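Local atomic coordinates of salicylic acid-binding protein 2 (Nicotiana tabacum, PDB entry 1XKL), a protein that hydrolyses methyl salicylate to salicylic acid and methanol, releasing the active hormone that switches on systemic acquired resistance in tobacco. Residues His6-His11 with Thr35-Ala40; Val78-Gly83 with Asp237-Leu242; Ala105-Asp110 with Arg219-Asn224; Cys207-Gly212 with Glu232-Asp237. One frame throughout, in Å; residues are numbered along the deposited sequence.

Contact 1 of 4, residues His6-His11 with Thr35-Ala40; sequences HFVLVH and TALDLA
H6 NE2 and T35 OG1 lie 2.7 Å apart in a nearly straight hydrogen bond whose proton could belong to either atom. OG1 sits at the edge of the imidazole, in its plane. CG of H6 is anti to the backbone N (chi1 -172°), which brings the tip of the ring, NE2, to T35 OG1; its other nitrogen, ND1, is held by E73. Beside this pair the backbones join in parallel: T35 N donates to F7 O at 2.9 Å, and T35 O accepts from L9 N. T35 thus bonds through N, O and OG1 at once. The two strands, 6-10 and 33-36, are those of a beta-alpha-beta crossover through helix 23-29 in the alpha/beta hydrolase sheet. Past A36 the chains part, and a water fills in, donating to L9 O (2.6 Å) and L37 O and taking a weak bond from H11 N. L37 CD2 also lies close to L9 O, and the same CD2 methyl packs against V10 CG2 at 4.3 Å. At the far end H11 NE2 accepts from L39 N (2.9 Å), which lies in the ring plane. L39 CD1 makes an off-centre CH-pi contact, 4.1 Å from the H11 ring centroid, while V10 CG1 packs against L39 CD1 at 4.0 Å, the two side chains crossing at about a right angle.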
loop_
_atom_site.group_PDB
_atom_site.type_symbol
_atom_site.label_atom_id
_atom_site.label_comp_id
_atom_site.label_asym_id
_atom_site.label_seq_id
_atom_site.Cartn_x
_atom_site.Cartn_y
_atom_site.Cartn_z
ATOM N N HIS A 6 -31.783 10.591 33.206
ATOM C CA HIS A 6 -30.544 10.308 32.500
ATOM C C HIS A 6 -30.680 9.058 31.632
ATOM O O HIS A 6 -30.843 7.952 32.143
ATOM C CB HIS A 6 -29.411 10.126 33.513
ATOM C CG HIS A 6 -28.054 10.012 32.894
ATOM N ND1 HIS A 6 -26.916 9.787 33.641
ATOM C CD2 HIS A 6 -27.647 10.079 31.605
ATOM C CE1 HIS A 6 -25.870 9.717 32.840
ATOM N NE2 HIS A 6 -26.285 9.891 31.597
ATOM N N PHE A 7 -30.625 9.257 30.317
ATOM C CA PHE A 7 -30.720 8.177 29.344
ATOM C C PHE A 7 -29.325 7.702 28.937
ATOM O O PHE A 7 -28.512 8.489 28.453
ATOM C CB PHE A 7 -31.469 8.650 28.094
ATOM C CG PHE A 7 -32.962 8.684 28.251
ATOM C CD1 PHE A 7 -33.722 7.535 28.050
ATOM C CD2 PHE A 7 -33.611 9.861 28.611
ATOM C CE1 PHE A 7 -35.110 7.556 28.206
ATOM C CE2 PHE A 7 -34.999 9.897 28.771
ATOM C CZ PHE A 7 -35.750 8.743 28.567
ATOM N N VAL A 8 -29.051 6.418 29.149
ATOM C CA VAL A 8 -27.771 5.832 28.784
ATOM C C VAL A 8 -28.034 4.983 27.558
ATOM O O VAL A 8 -28.698 3.941 27.638
ATOM C CB VAL A 8 -27.225 4.969 29.924
ATOM C CG1 VAL A 8 -25.980 4.223 29.474
ATOM C CG2 VAL A 8 -26.912 5.862 31.125
ATOM N N LEU A 9 -27.516 5.438 26.420
ATOM C CA LEU A 9 -27.725 4.751 25.153
ATOM C C LEU A 9 -26.559 3.832 24.808
ATOM O O LEU A 9 -25.410 4.255 24.742
ATOM C CB LEU A 9 -27.959 5.783 24.044
ATOM C CG LEU A 9 -28.988 6.887 24.336
ATOM C CD1 LEU A 9 -29.202 7.725 23.069
ATOM C CD2 LEU A 9 -30.315 6.273 24.782
ATOM N N VAL A 10 -26.879 2.564 24.588
ATOM C CA VAL A 10 -25.879 1.549 24.290
ATOM C C VAL A 10 -26.094 0.968 22.909
ATOM O O VAL A 10 -27.095 0.290 22.648
ATOM C CB VAL A 10 -25.952 0.439 25.329
ATOM C CG1 VAL A 10 -24.799 -0.528 25.164
ATOM C CG2 VAL A 10 -25.973 1.054 26.718
ATOM N N HIS A 11 -25.129 1.233 22.034
ATOM C CA HIS A 11 -25.159 0.780 20.649
ATOM C C HIS A 11 -24.978 -0.733 20.493
ATOM O O HIS A 11 -24.628 -1.434 21.444
ATOM C CB HIS A 11 -24.066 1.504 19.860
ATOM C CG HIS A 11 -22.682 1.159 20.307
ATOM N ND1 HIS A 11 -22.053 -0.015 19.948
ATOM C CD2 HIS A 11 -21.819 1.813 21.119
ATOM C CE1 HIS A 11 -20.864 -0.070 20.519
ATOM N NE2 HIS A 11 -20.695 1.027 21.235
ATOM N N THR A 35 -26.361 10.082 27.402
ATOM C CA THR A 35 -24.980 9.639 27.255
ATOM C C THR A 35 -24.953 8.556 26.180
ATOM O O THR A 35 -25.467 7.459 26.390
ATOM C CB THR A 35 -24.407 9.047 28.568
ATOM O OG1 THR A 35 -24.414 10.041 29.600
ATOM C CG2 THR A 35 -22.976 8.575 28.349
ATOM N N ALA A 36 -24.392 8.874 25.016
ATOM C CA ALA A 36 -24.281 7.903 23.930
ATOM C C ALA A 36 -22.830 7.465 23.941
ATOM O O ALA A 36 -22.021 7.938 23.146
ATOM C CB ALA A 36 -24.623 8.547 22.594
ATOM N N LEU A 37 -22.494 6.557 24.846
ATOM C CA LEU A 37 -21.116 6.120 24.946
ATOM C C LEU A 37 -20.664 5.172 23.848
ATOM O O LEU A 37 -21.457 4.667 23.048
ATOM C CB LEU A 37 -20.861 5.482 26.313
ATOM C CG LEU A 37 -21.350 4.048 26.516
ATOM C CD1 LEU A 37 -20.976 3.589 27.918
ATOM C CD2 LEU A 37 -22.843 3.976 26.314
ATOM N N ASP A 38 -19.358 4.962 23.811
ATOM C CA ASP A 38 -18.741 4.064 22.856
ATOM C C ASP A 38 -18.308 2.870 23.687
ATOM O O ASP A 38 -17.648 3.045 24.708
ATOM C CB ASP A 38 -17.488 4.699 22.248
ATOM C CG ASP A 38 -17.768 5.502 20.992
ATOM O OD1 ASP A 38 -16.861 6.262 20.588
ATOM O OD2 ASP A 38 -18.860 5.377 20.396
ATOM N N LEU A 39 -18.689 1.666 23.283
ATOM C CA LEU A 39 -18.252 0.496 24.030
ATOM C C LEU A 39 -16.795 0.279 23.625
ATOM O O LEU A 39 -16.249 1.048 22.827
ATOM C CB LEU A 39 -19.113 -0.725 23.681
ATOM C CG LEU A 39 -20.542 -0.673 24.221
ATOM C CD1 LEU A 39 -21.345 -1.861 23.717
ATOM C CD2 LEU A 39 -20.507 -0.663 25.731
ATOM N N ALA A 40 -16.159 -0.747 24.179
ATOM C CA ALA A 40 -14.764 -1.032 23.858
ATOM C C ALA A 40 -14.593 -1.344 22.374
ATOM O O ALA A 40 -15.432 -2.013 21.768
ATOM C CB ALA A 40 -14.262 -2.202 24.699
HETATM O O HOH W 1 -24.000 3.974 22.582
#

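Contact 2 of 4, residues Val78-Gly83 with Asp237-Leu242; sequences VGHSLG and DHMAML. With STH (2-amino-4H-1,3-benzoxathiin-4-ol), chain E.
The H80 imidazole is sandwiched: its own neighbour S81 puts CB over the centre of one face, and the selenomethionine M241 lays its methyl on the other, CE 3.5 Å from the H80 ring centroid. The selenium of M241 stands almost on the ring normal, while that of M239 meets the ring edge, SE lying 3.7 Å from H80 CE1. Also at the edge, and in the ring plane, is H238 O, which accepts from H80 NE2 at 2.9 Å. The same NE2 sits over one face of the H238 ring, the two imidazoles meeting obliquely with planes at 41°, and ligand C3 lies over the opposite face. H238 in turn offers its edge to the nucleophile: NE2 donates to S81 OG at 2.8 Å, with OG in the ring plane. S81 occupies the strained turn of the nucleophile elbow, between strand 75-80 and helix 83-93, with phi and psi of 52° and -124°. H80 to G83 form a type II' turn in which G83 N bonds back to H80 O. On its far edge H238 ND1 bonds D210, completing the Ser-His-Asp triad. S81 OG is covalently bound to C7 of the ligand (1.4 Å), and H238 NE2 lies 3.0 Å from ligand O2. The catalytic oxygen is therefore captured in an adduct, consistent with forming the acyl-ester intermediate, and H238 NE2, near both oxygens, fits its charge-relay role.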
loop_
_atom_site.group_PDB
_atom_site.type_symbol
_atom_site.label_atom_id
_atom_site.label_comp_id
_atom_site.label_asym_id
_atom_site.label_seq_id
_atom_site.Cartn_x
_atom_site.Cartn_y
_atom_site.Cartn_z
ATOM N N VAL A 78 -30.846 2.051 27.532
ATOM C CA VAL A 78 -31.445 1.731 26.252
ATOM C C VAL A 78 -30.384 0.985 25.450
ATOM O O VAL A 78 -29.345 1.544 25.094
ATOM C CB VAL A 78 -31.910 3.006 25.514
ATOM C CG1 VAL A 78 -32.595 2.637 24.196
ATOM C CG2 VAL A 78 -32.887 3.776 26.407
ATOM N N GLY A 79 -30.647 -0.296 25.214
ATOM C CA GLY A 79 -29.720 -1.128 24.481
ATOM C C GLY A 79 -30.252 -1.523 23.126
ATOM O O GLY A 79 -31.378 -2.000 22.990
ATOM N N HIS A 80 -29.432 -1.328 22.110
ATOM C CA HIS A 80 -29.814 -1.660 20.752
ATOM C C HIS A 80 -29.027 -2.863 20.239
ATOM O O HIS A 80 -27.818 -2.963 20.470
ATOM C CB HIS A 80 -29.566 -0.446 19.854
ATOM C CG HIS A 80 -29.722 -0.731 18.391
ATOM N ND1 HIS A 80 -28.662 -0.721 17.514
ATOM C CD2 HIS A 80 -30.818 -1.042 17.657
ATOM C CE1 HIS A 80 -29.095 -1.018 16.298
ATOM N NE2 HIS A 80 -30.399 -1.216 16.359
ATOM N N SER A 81 -29.723 -3.766 19.549
ATOM C CA SER A 81 -29.150 -4.870 19.020
ATOM C C SER A 81 -28.323 -5.653 20.071
ATOM O O SER A 81 -28.872 -6.022 21.110
ATOM C CB SER A 81 -28.300 -4.428 17.834
ATOM O OG SER A 81 -27.925 -5.172 16.716
ATOM N N LEU A 82 -27.035 -5.894 19.816
ATOM C CA LEU A 82 -26.161 -6.619 20.739
ATOM C C LEU A 82 -26.012 -5.852 22.045
ATOM O O LEU A 82 -25.549 -6.398 23.044
ATOM C CB LEU A 82 -24.765 -6.830 20.114
ATOM C CG LEU A 82 -23.706 -7.547 20.968
ATOM C CD1 LEU A 82 -24.219 -8.948 21.297
ATOM C CD2 LEU A 82 -22.361 -7.640 20.234
ATOM N N GLY A 83 -26.422 -4.586 22.030
ATOM C CA GLY A 83 -26.321 -3.746 23.211
ATOM C C GLY A 83 -27.134 -4.275 24.370
ATOM O O GLY A 83 -26.847 -3.976 25.530
ATOM N N ASP A 237 -36.990 -0.366 10.438
ATOM C CA ASP A 237 -36.052 -1.440 10.184
ATOM C C ASP A 237 -35.206 -1.594 11.438
ATOM O O ASP A 237 -35.540 -1.035 12.481
ATOM C CB ASP A 237 -35.162 -1.141 8.964
ATOM C CG ASP A 237 -34.412 0.197 9.071
ATOM O OD1 ASP A 237 -34.299 0.769 10.177
ATOM O OD2 ASP A 237 -33.917 0.651 8.032
ATOM N N HIS A 238 -34.113 -2.345 11.341
ATOM C CA HIS A 238 -33.248 -2.567 12.492
ATOM C C HIS A 238 -32.706 -1.288 13.126
ATOM O O HIS A 238 -32.462 -1.244 14.331
ATOM C CB HIS A 238 -32.068 -3.458 12.106
ATOM C CG HIS A 238 -31.271 -3.931 13.278
ATOM N ND1 HIS A 238 -31.810 -4.728 14.267
ATOM C CD2 HIS A 238 -29.993 -3.684 13.652
ATOM C CE1 HIS A 238 -30.902 -4.946 15.198
ATOM N NE2 HIS A 238 -29.788 -4.321 14.850
HETATM N N MSE A 239 -32.519 -0.249 12.322
HETATM C CA MSE A 239 -31.972 1.016 12.821
HETATM C C MSE A 239 -33.056 2.052 13.108
HETATM O O MSE A 239 -33.081 3.133 12.510
HETATM C CB MSE A 239 -30.975 1.580 11.804
HETATM C CG MSE A 239 -29.512 1.492 12.221
HETATM SE SE MSE A 239 -28.924 -0.297 12.667
HETATM C CE MSE A 239 -29.646 -1.205 11.154
ATOM N N ALA A 240 -33.940 1.724 14.041
ATOM C CA ALA A 240 -35.039 2.609 14.395
ATOM C C ALA A 240 -34.610 4.030 14.771
ATOM O O ALA A 240 -35.328 4.981 14.474
ATOM C CB ALA A 240 -35.852 1.988 15.532
HETATM N N MSE A 241 -33.453 4.183 15.417
HETATM C CA MSE A 241 -33.002 5.516 15.827
HETATM C C MSE A 241 -32.590 6.388 14.649
HETATM O O MSE A 241 -32.337 7.586 14.808
HETATM C CB MSE A 241 -31.843 5.435 16.833
HETATM C CG MSE A 241 -30.506 5.021 16.248
HETATM SE SE MSE A 241 -30.405 3.108 15.917
HETATM C CE MSE A 241 -29.595 2.588 17.586
ATOM N N LEU A 242 -32.528 5.774 13.473
ATOM C CA LEU A 242 -32.166 6.466 12.250
ATOM C C LEU A 242 -33.367 6.657 11.325
ATOM O O LEU A 242 -33.542 7.733 10.766
ATOM C CB LEU A 242 -31.062 5.703 11.516
ATOM C CG LEU A 242 -29.712 5.622 12.236
ATOM C CD1 LEU A 242 -28.757 4.819 11.376
ATOM C CD2 LEU A 242 -29.152 7.028 12.494
HETATM C C8 STH E . -25.739 -7.573 16.549
HETATM O O8 STH E . -25.102 -8.421 17.401
HETATM C C1 STH E . -26.512 -8.072 15.374
HETATM C C2 STH E . -27.182 -7.102 14.472
HETATM C C3 STH E . -27.918 -7.582 13.352
HETATM C C4 STH E . -27.990 -8.984 13.081
HETATM C C5 STH E . -27.342 -9.925 13.940
HETATM C C6 STH E . -26.607 -9.478 15.058
HETATM C C7 STH E . -26.712 -5.256 15.993
HETATM O O2 STH E . -27.137 -5.705 14.716
HETATM N N7 STH E . -26.187 -3.980 15.838
HETATM S S7 STH E . -25.679 -6.194 16.805
#

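Contact 3 of 4, residues Ala105-Asp110 with Arg219-Asn224; sequences AAFMPD and RWQIDN. With STH (2-amino-4H-1,3-benzoxathiin-4-ol), chain E.
Q221 reaches from helix 215-225 to the loop after strand 98-104 and grips its backbone with both ends of the amide. NE2 donates to A106 O at 3.0 Å, in the carbonyl plane, while OE1 accepts from M108 N at 2.9 Å along an almost straight N-H line (174°). The chain is extended beyond CG, carrying the flat amide right up to the loop. Here the fit is close: OE1 also lies 3.5 Å from F107 CA. Away from this paired bonding the contact slackens. The selenomethionine M108 bends back at chi3 to bring CE 3.6 Å from Q221 O, but comes no closer than 4.4 Å to I222 N; further along the helix D223 and N224 face solvent. A106 O has a second donor in Y204 OH. F107 points the other way, CE1 lying 3.5 Å from ligand O8, which meets the ring at its edge. The paired bonds give OE1 a donor and NE2 an acceptor; they flank F107 and would be expected to hold its backbone in place.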
loop_
_atom_site.group_PDB
_atom_site.type_symbol
_atom_site.label_atom_id
_atom_site.label_comp_id
_atom_site.label_asym_id
_atom_site.label_seq_id
_atom_site.Cartn_x
_atom_site.Cartn_y
_atom_site.Cartn_z
ATOM N N ALA A 105 -35.005 -3.708 19.562
ATOM C CA ALA A 105 -34.654 -4.728 18.585
ATOM C C ALA A 105 -33.300 -5.308 18.989
ATOM O O ALA A 105 -32.393 -5.442 18.174
ATOM C CB ALA A 105 -34.579 -4.120 17.195
ATOM N N ALA A 106 -33.194 -5.642 20.267
ATOM C CA ALA A 106 -31.982 -6.165 20.854
ATOM C C ALA A 106 -32.042 -7.640 21.219
ATOM O O ALA A 106 -33.056 -8.327 21.014
ATOM C CB ALA A 106 -31.656 -5.366 22.107
ATOM N N PHE A 107 -30.923 -8.116 21.752
ATOM C CA PHE A 107 -30.821 -9.479 22.238
ATOM C C PHE A 107 -31.035 -9.289 23.726
ATOM O O PHE A 107 -30.281 -8.571 24.381
ATOM C CB PHE A 107 -29.432 -10.062 21.981
ATOM C CG PHE A 107 -29.195 -10.454 20.554
ATOM C CD1 PHE A 107 -28.125 -9.912 19.844
ATOM C CD2 PHE A 107 -30.032 -11.372 19.920
ATOM C CE1 PHE A 107 -27.890 -10.278 18.525
ATOM C CE2 PHE A 107 -29.806 -11.747 18.597
ATOM C CZ PHE A 107 -28.732 -11.200 17.895
HETATM N N MSE A 108 -32.081 -9.910 24.253
HETATM C CA MSE A 108 -32.407 -9.802 25.665
HETATM C C MSE A 108 -32.186 -11.149 26.339
HETATM O O MSE A 108 -32.913 -12.107 26.072
HETATM C CB MSE A 108 -33.869 -9.363 25.808
HETATM C CG MSE A 108 -34.319 -9.113 27.228
HETATM SE SE MSE A 108 -36.149 -8.550 27.243
HETATM C CE MSE A 108 -36.926 -10.163 26.496
ATOM N N PRO A 109 -31.185 -11.237 27.228
ATOM C CA PRO A 109 -30.843 -12.465 27.955
ATOM C C PRO A 109 -31.798 -12.766 29.100
ATOM O O PRO A 109 -32.740 -12.016 29.349
ATOM C CB PRO A 109 -29.439 -12.179 28.507
ATOM C CG PRO A 109 -29.087 -10.773 28.025
ATOM C CD PRO A 109 -30.385 -10.110 27.727
ATOM N N ASP A 110 -31.531 -13.876 29.785
ATOM C CA ASP A 110 -32.292 -14.278 30.960
ATOM C C ASP A 110 -31.296 -14.810 31.982
ATOM O O ASP A 110 -30.081 -14.730 31.768
ATOM C CB ASP A 110 -33.394 -15.313 30.625
ATOM C CG ASP A 110 -32.860 -16.683 30.186
ATOM O OD1 ASP A 110 -33.697 -17.488 29.732
ATOM O OD2 ASP A 110 -31.656 -16.977 30.291
ATOM N N ARG A 219 -40.255 -11.168 18.857
ATOM C CA ARG A 219 -41.448 -11.599 19.592
ATOM C C ARG A 219 -41.160 -12.914 20.312
ATOM O O ARG A 219 -41.748 -13.201 21.354
ATOM C CB ARG A 219 -42.637 -11.769 18.641
ATOM C CG ARG A 219 -42.762 -10.654 17.612
ATOM C CD ARG A 219 -44.178 -10.108 17.490
ATOM N NE ARG A 219 -44.494 -9.135 18.542
ATOM C CZ ARG A 219 -44.814 -7.864 18.312
ATOM N NH1 ARG A 219 -45.088 -7.056 19.326
ATOM N NH2 ARG A 219 -44.856 -7.402 17.067
ATOM N N TRP A 220 -40.247 -13.705 19.755
ATOM C CA TRP A 220 -39.880 -14.972 20.365
ATOM C C TRP A 220 -39.245 -14.719 21.726
ATOM O O TRP A 220 -39.526 -15.426 22.693
ATOM C CB TRP A 220 -38.892 -15.730 19.485
ATOM C CG TRP A 220 -38.531 -17.056 20.056
ATOM C CD1 TRP A 220 -39.202 -18.238 19.884
ATOM C CD2 TRP A 220 -37.463 -17.333 20.970
ATOM N NE1 TRP A 220 -38.619 -19.227 20.638
ATOM C CE2 TRP A 220 -37.551 -18.700 21.314
ATOM C CE3 TRP A 220 -36.443 -16.557 21.534
ATOM C CZ2 TRP A 220 -36.657 -19.309 22.198
ATOM C CZ3 TRP A 220 -35.552 -17.161 22.415
ATOM C CH2 TRP A 220 -35.665 -18.525 22.738
ATOM N N GLN A 221 -38.383 -13.711 21.801
ATOM C CA GLN A 221 -37.719 -13.387 23.059
ATOM C C GLN A 221 -38.697 -12.842 24.077
ATOM O O GLN A 221 -38.587 -13.124 25.266
ATOM C CB GLN A 221 -36.619 -12.353 22.840
ATOM C CG GLN A 221 -35.561 -12.760 21.843
ATOM C CD GLN A 221 -34.506 -11.692 21.704
ATOM O OE1 GLN A 221 -33.576 -11.616 22.503
ATOM N NE2 GLN A 221 -34.658 -10.848 20.700
ATOM N N ILE A 222 -39.644 -12.036 23.615
ATOM C CA ILE A 222 -40.639 -11.470 24.519
ATOM C C ILE A 222 -41.475 -12.612 25.107
ATOM O O ILE A 222 -41.691 -12.678 26.317
ATOM C CB ILE A 222 -41.548 -10.479 23.769
ATOM C CG1 ILE A 222 -40.726 -9.242 23.384
ATOM C CG2 ILE A 222 -42.747 -10.092 24.638
ATOM C CD1 ILE A 222 -41.512 -8.194 22.646
ATOM N N ASP A 223 -41.910 -13.516 24.236
ATOM C CA ASP A 223 -42.725 -14.661 24.635
ATOM C C ASP A 223 -42.002 -15.686 25.515
ATOM O O ASP A 223 -42.585 -16.208 26.464
ATOM C CB ASP A 223 -43.273 -15.366 23.392
ATOM C CG ASP A 223 -44.319 -14.539 22.665
ATOM O OD1 ASP A 223 -44.784 -14.970 21.586
ATOM O OD2 ASP A 223 -44.679 -13.456 23.175
ATOM N N ASN A 224 -40.738 -15.964 25.196
ATOM C CA ASN A 224 -39.932 -16.940 25.929
ATOM C C ASN A 224 -39.169 -16.380 27.123
ATOM O O ASN A 224 -39.104 -17.011 28.183
ATOM C CB ASN A 224 -38.926 -17.599 24.988
ATOM C CG ASN A 224 -39.560 -18.626 24.082
ATOM O OD1 ASN A 224 -40.443 -18.320 23.283
ATOM N ND2 ASN A 224 -39.104 -19.868 24.205
HETATM C C8 STH E . -25.739 -7.573 16.549
HETATM O O8 STH E . -25.102 -8.421 17.401
HETATM C C1 STH E . -26.512 -8.072 15.374
HETATM C C2 STH E . -27.182 -7.102 14.472
HETATM C C3 STH E . -27.918 -7.582 13.352
HETATM C C4 STH E . -27.990 -8.984 13.081
HETATM C C5 STH E . -27.342 -9.925 13.940
HETATM C C6 STH E . -26.607 -9.478 15.058
HETATM C C7 STH E . -26.712 -5.256 15.993
HETATM O O2 STH E . -27.137 -5.705 14.716
HETATM N N7 STH E . -26.187 -3.980 15.838
HETATM S S7 STH E . -25.679 -6.194 16.805
#

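Contact 4 of 4, residues Cys207-Gly212 with Glu232-Asp237; sequences CTEDKG and EIKGAD
T208 and G235 meet where two loops leave neighbouring parallel strands, 202-207 and 229-233. From T208 CB, which passes 4.1 Å from K234 CD, the side chain forks. Its methyl, CG2, turns to E232 and touches CG at 3.5 Å, crossing that side chain at about a right angle. The hydroxyl, OG1, lies between the backbone N and the carbonyl carbon (chi1 75°), which carries it to the type II turn of I233-A236: G235 N donates to T208 OG1 at 3.2 Å. OG1 itself gives a weak bond to E209 OE2. G235, at phi 82°, adopts a backbone shape that calls for glycine, and E209 CG packs against its CA at 3.6 Å. E209 N donates to A236 O (3.0 Å), which tethers the second loop beside the first. C207 CB packs against the backbone of A236-D237, 3.5 Å from D237 O. T208 N and I233 O, buried here, find no partner. Within 207-212 a type I turn brings D210 N back to C207 O at 2.9 Å. Next, D210 OD1 accepts from G212 N (2.7 Å) in an Asx turn and also from I213 N, while OD2 is hydrogen-bonded to H238 ND1. A catalytic acid carried on the loop after a sheet strand is characteristic of the alpha/beta hydrolase fold; here it is D210, the charge-relay acid.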
loop_
_atom_site.group_PDB
_atom_site.type_symbol
_atom_site.label_atom_id
_atom_site.label_comp_id
_atom_site.label_asym_id
_atom_site.label_seq_id
_atom_site.Cartn_x
_atom_site.Cartn_y
_atom_site.Cartn_z
ATOM N N CYS A 207 -39.282 -3.744 16.314
ATOM C CA CYS A 207 -39.200 -3.054 15.034
ATOM C C CYS A 207 -39.700 -4.043 13.980
ATOM O O CYS A 207 -38.945 -4.881 13.475
ATOM C CB CYS A 207 -37.753 -2.612 14.765
ATOM S SG CYS A 207 -37.143 -1.422 16.003
ATOM N N THR A 208 -40.996 -3.931 13.678
ATOM C CA THR A 208 -41.702 -4.805 12.740
ATOM C C THR A 208 -41.028 -5.077 11.407
ATOM O O THR A 208 -41.187 -6.159 10.847
ATOM C CB THR A 208 -43.148 -4.279 12.442
ATOM O OG1 THR A 208 -43.085 -3.144 11.571
ATOM C CG2 THR A 208 -43.851 -3.876 13.730
ATOM N N GLU A 209 -40.271 -4.118 10.891
ATOM C CA GLU A 209 -39.626 -4.315 9.598
ATOM C C GLU A 209 -38.160 -4.704 9.681
ATOM O O GLU A 209 -37.450 -4.696 8.678
ATOM C CB GLU A 209 -39.777 -3.052 8.755
ATOM C CG GLU A 209 -41.222 -2.662 8.527
ATOM C CD GLU A 209 -42.012 -3.773 7.871
ATOM O OE1 GLU A 209 -41.589 -4.241 6.793
ATOM O OE2 GLU A 209 -43.053 -4.183 8.432
ATOM N N ASP A 210 -37.713 -5.062 10.875
ATOM C CA ASP A 210 -36.331 -5.453 11.083
ATOM C C ASP A 210 -35.965 -6.690 10.271
ATOM O O ASP A 210 -36.646 -7.712 10.353
ATOM C CB ASP A 210 -36.098 -5.752 12.561
ATOM C CG ASP A 210 -34.638 -5.695 12.944
ATOM O OD1 ASP A 210 -33.786 -6.145 12.148
ATOM O OD2 ASP A 210 -34.346 -5.206 14.056
ATOM N N LYS A 211 -34.889 -6.600 9.492
ATOM C CA LYS A 211 -34.422 -7.732 8.700
ATOM C C LYS A 211 -33.134 -8.331 9.270
ATOM O O LYS A 211 -32.686 -9.379 8.812
ATOM C CB LYS A 211 -34.152 -7.329 7.248
ATOM C CG LYS A 211 -35.370 -7.226 6.345
ATOM C CD LYS A 211 -34.912 -7.387 4.906
ATOM C CE LYS A 211 -36.072 -7.367 3.935
ATOM N NZ LYS A 211 -36.697 -6.008 3.860
ATOM N N GLY A 212 -32.525 -7.665 10.246
ATOM C CA GLY A 212 -31.297 -8.191 10.824
ATOM C C GLY A 212 -31.652 -9.210 11.884
ATOM O O GLY A 212 -31.185 -10.355 11.887
ATOM N N GLU A 232 -44.128 -1.397 20.269
ATOM C CA GLU A 232 -43.893 -1.691 18.867
ATOM C C GLU A 232 -43.746 -0.428 18.012
ATOM O O GLU A 232 -44.481 0.543 18.190
ATOM C CB GLU A 232 -45.044 -2.553 18.345
ATOM C CG GLU A 232 -45.089 -2.719 16.837
ATOM C CD GLU A 232 -46.315 -3.493 16.372
ATOM O OE1 GLU A 232 -46.434 -4.691 16.712
ATOM O OE2 GLU A 232 -47.159 -2.899 15.666
ATOM N N ILE A 233 -42.772 -0.437 17.103
ATOM C CA ILE A 233 -42.567 0.688 16.194
ATOM C C ILE A 233 -42.787 0.161 14.781
ATOM O O ILE A 233 -41.900 -0.450 14.187
ATOM C CB ILE A 233 -41.142 1.290 16.294
ATOM C CG1 ILE A 233 -40.922 1.901 17.680
ATOM C CG2 ILE A 233 -40.951 2.362 15.232
ATOM C CD1 ILE A 233 -39.573 2.563 17.853
ATOM N N LYS A 234 -43.986 0.402 14.255
ATOM C CA LYS A 234 -44.368 -0.041 12.914
ATOM C C LYS A 234 -43.618 0.689 11.811
ATOM O O LYS A 234 -43.454 1.904 11.866
ATOM C CB LYS A 234 -45.875 0.169 12.699
ATOM C CG LYS A 234 -46.723 -1.092 12.765
ATOM C CD LYS A 234 -46.413 -2.027 11.609
ATOM C CE LYS A 234 -47.331 -3.255 11.609
ATOM N NZ LYS A 234 -47.012 -4.173 10.462
ATOM N N GLY A 235 -43.174 -0.063 10.810
ATOM C CA GLY A 235 -42.474 0.525 9.682
ATOM C C GLY A 235 -40.994 0.803 9.869
ATOM O O GLY A 235 -40.354 1.372 8.988
ATOM N N ALA A 236 -40.441 0.394 11.004
ATOM C CA ALA A 236 -39.029 0.624 11.278
ATOM C C ALA A 236 -38.164 -0.603 11.021
ATOM O O ALA A 236 -38.552 -1.737 11.334
ATOM C CB ALA A 236 -38.850 1.082 12.715
ATOM N N ASP A 237 -36.990 -0.366 10.438
ATOM C CA ASP A 237 -36.052 -1.440 10.184
ATOM C C ASP A 237 -35.206 -1.594 11.438
ATOM O O ASP A 237 -35.540 -1.035 12.481
ATOM C CB ASP A 237 -35.162 -1.141 8.964
ATOM C CG ASP A 237 -34.412 0.197 9.071
ATOM O OD1 ASP A 237 -34.299 0.769 10.177
ATOM O OD2 ASP A 237 -33.917 0.651 8.032
#

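Overall arrangement
Contacts 1, 2 and 4 reach the six-stranded parallel sheet, ordered 33-36, 6-10, 75-80, 98-104, 202-207, 229-233: contact 1 pairs the first two strands and contact 4 joins the last two, centres about 22 Å apart. Contact 2 lies between, about 12 Å from contact 1 and 10 Å from contact 4 (centres). Contact 3 sets the loop after strand 98-104 against helix 215-225, its centre about 14 Å from contact 2's and 15 Å from contact 4's; the R219-E232 salt bridge links it to contact 4. Along the chain contact 1 closes first; contacts 3 and 4 nest within contact 2's loop and cross. The H238-D210 bond unites contacts 2 and 4, so distant residues assemble one active site.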